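Local coordinates for 5' nucleotidase family protein (Staphylococcus aureus subsp. aureus, PDB 4Q7F), which belongs to the 5'-nucleotidase family, pairing a metal-binding calcineurin-like phosphoesterase domain with a 5'-nucleotidase C-terminal domain, at residues R250-R255 and T259-P264. Sequence-based numbering, arbitrary orientation. Where two conformers were deposited one is given.
Sequences RQIAER and TAVIQP
The amide of Gln263 and the guanidinium of Arg250 stand almost at right angles, their planes 79° apart, and OE1 of the amide meets the backbone N and the aliphatic part of Arg250. On one face of the guanidinium lies CD1 of Ile252, offset toward the rim. Arg250 N donates to Gln263 OE1 at 3.0 Å, tilted 31° from the carbonyl plane, and Arg250 CB packs 3.3 Å from the same OE1. A chi1 of -164° swings CG of Gln263 opposite the backbone N, and the extended chain then reaches across Arg250, with CG 3.3 Å from Arg250 O. The other end of the amide, NE2, bonds to Thr245 OG1, so both ends are gripped and the rotation of the group is fixed; Arg250 NH1 turns instead to Gln248.

Ile252 lies beside Gln263 on the same face, the two CB atoms 3.8 Å apart, and Val261 and Glu254 follow along it. On the reverse face Ala253 CB touches Ile262 CD1 at 3.8 Å, and Ile262 also packs against strands 270-278 and 284-293. Between the strands, Ile252 and Gln263 exchange two backbone hydrogen bonds, Ile252 N to Gln263 O being 2.8 Å. Glu254 and Val261 form the second hydrogen-bonded pair; Val261 N meets Glu254 O at 2.8 Å.

This antiparallel beta hairpin closes one side of a mixed sheet in the calcineurin-like phosphoesterase fold: strand 251-256 is outermost, strand 259-264 runs parallel to 242-244, and the hairpin follows directly on the metal ligands His247 and His249.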
loop_
_atom_site.group_PDB
_atom_site.type_symbol
_atom_site.label_atom_id
_atom_site.label_comp_id
_atom_site.label_asym_id
_atom_site.label_seq_id
_atom_site.Cartn_x
_atom_site.Cartn_y
_atom_site.Cartn_z
ATOM N N ARG A 250 -4.456 5.412 -7.780
ATOM C CA ARG A 250 -5.448 5.937 -8.696
ATOM C C ARG A 250 -4.788 6.296 -10.029
ATOM O O ARG A 250 -3.562 6.437 -10.096
ATOM C CB ARG A 250 -6.063 7.177 -8.090
ATOM C CG ARG A 250 -6.764 6.896 -6.773
ATOM C CD ARG A 250 -7.020 8.173 -6.017
ATOM N NE ARG A 250 -8.052 8.962 -6.663
ATOM C CZ ARG A 250 -8.497 10.127 -6.208
ATOM N NH1 ARG A 250 -7.960 10.676 -5.125
ATOM N NH2 ARG A 250 -9.457 10.764 -6.864
ATOM N N GLN A 251 -5.619 6.423 -11.076
ATOM C CA GLN A 251 -5.158 6.768 -12.416
ATOM C C GLN A 251 -5.652 8.160 -12.751
ATOM O O GLN A 251 -6.844 8.373 -13.028
ATOM C CB GLN A 251 -5.591 5.711 -13.420
ATOM C CG GLN A 251 -5.008 4.363 -13.020
ATOM C CD GLN A 251 -5.045 3.334 -14.107
ATOM O OE1 GLN A 251 -5.680 3.524 -15.138
ATOM N NE2 GLN A 251 -4.346 2.223 -13.884
ATOM N N ILE A 252 -4.728 9.111 -12.657
ATOM C CA ILE A 252 -5.028 10.514 -12.852
ATOM C C ILE A 252 -4.016 11.153 -13.774
ATOM O O ILE A 252 -2.830 10.892 -13.647
ATOM C CB ILE A 252 -4.965 11.250 -11.491
ATOM C CG1 ILE A 252 -6.078 10.729 -10.573
ATOM C CG2 ILE A 252 -5.109 12.754 -11.667
ATOM C CD1 ILE A 252 -6.006 11.277 -9.170
ATOM N N ALA A 253 -4.504 11.982 -14.694
ATOM C CA ALA A 253 -3.672 12.737 -15.621
ATOM C C ALA A 253 -4.537 13.860 -16.139
ATOM O O ALA A 253 -5.335 13.667 -17.064
ATOM C CB ALA A 253 -3.181 11.877 -16.776
ATOM N N GLU A 254 -4.382 15.033 -15.540
ATOM C CA GLU A 254 -5.194 16.176 -15.895
ATOM C C GLU A 254 -4.458 17.435 -15.493
ATOM O O GLU A 254 -3.310 17.377 -15.042
ATOM C CB GLU A 254 -6.544 16.064 -15.180
ATOM C CG GLU A 254 -6.467 16.161 -13.669
ATOM C CD GLU A 254 -7.774 15.770 -12.992
ATOM O OE1 GLU A 254 -8.413 16.646 -12.375
ATOM O OE2 GLU A 254 -8.176 14.591 -13.099
ATOM N N ARG A 255 -5.122 18.573 -15.650
ATOM C CA ARG A 255 -4.535 19.860 -15.335
ATOM C C ARG A 255 -5.242 20.471 -14.129
ATOM O O ARG A 255 -6.459 20.357 -14.009
ATOM C CB ARG A 255 -4.699 20.799 -16.545
ATOM C CG ARG A 255 -4.413 20.134 -17.893
ATOM C CD ARG A 255 -2.950 19.774 -18.096
ATOM N NE ARG A 255 -2.189 20.892 -18.649
ATOM C CZ ARG A 255 -2.033 21.124 -19.955
ATOM N NH1 ARG A 255 -1.324 22.172 -20.351
ATOM N NH2 ARG A 255 -2.580 20.316 -20.867
ATOM N N THR A 259 -0.992 23.575 -13.792
ATOM C CA THR A 259 -0.180 22.461 -13.318
ATOM C C THR A 259 -0.556 21.124 -13.964
ATOM O O THR A 259 -1.732 20.801 -14.072
ATOM C CB THR A 259 -0.322 22.318 -11.785
ATOM O OG1 THR A 259 0.022 23.557 -11.146
ATOM C CG2 THR A 259 0.588 21.212 -11.263
ATOM N N ALA A 260 0.445 20.362 -14.410
ATOM C CA ALA A 260 0.195 19.027 -14.925
ATOM C C ALA A 260 0.164 18.096 -13.706
ATOM O O ALA A 260 1.141 18.035 -12.938
ATOM C CB ALA A 260 1.283 18.593 -15.901
ATOM N N VAL A 261 -0.956 17.386 -13.524
ATOM C CA VAL A 261 -1.143 16.471 -12.387
ATOM C C VAL A 261 -1.206 15.014 -12.851
ATOM O O VAL A 261 -1.988 14.663 -13.749
ATOM C CB VAL A 261 -2.431 16.799 -11.625
ATOM C CG1 VAL A 261 -2.540 15.933 -10.379
ATOM C CG2 VAL A 261 -2.484 18.286 -11.291
ATOM N N ILE A 262 -0.386 14.175 -12.216
ATOM C CA ILE A 262 -0.279 12.767 -12.534
ATOM C C ILE A 262 -0.322 11.817 -11.335
ATOM O O ILE A 262 0.292 12.074 -10.275
ATOM C CB ILE A 262 1.093 12.482 -13.177
ATOM C CG1 ILE A 262 1.185 13.081 -14.573
ATOM C CG2 ILE A 262 1.355 10.977 -13.242
ATOM C CD1 ILE A 262 0.450 12.302 -15.649
ATOM N N GLN A 263 -1.044 10.711 -11.516
ATOM C CA GLN A 263 -1.037 9.601 -10.565
ATOM C C GLN A 263 -1.085 8.392 -11.498
ATOM O O GLN A 263 -2.070 8.194 -12.232
ATOM C CB GLN A 263 -2.173 9.619 -9.530
ATOM C CG GLN A 263 -1.807 8.664 -8.381
ATOM C CD GLN A 263 -2.657 8.782 -7.140
ATOM O OE1 GLN A 263 -3.132 7.779 -6.611
ATOM N NE2 GLN A 263 -2.827 9.998 -6.645
ATOM N N PRO A 264 0.008 7.612 -11.533
ATOM C CA PRO A 264 0.102 6.535 -12.477
ATOM C C PRO A 264 -0.248 5.138 -11.981
ATOM O O PRO A 264 0.476 4.180 -12.269
ATOM C CB PRO A 264 1.561 6.623 -12.907
ATOM C CG PRO A 264 2.272 7.104 -11.700
ATOM C CD PRO A 264 1.284 7.805 -10.824
#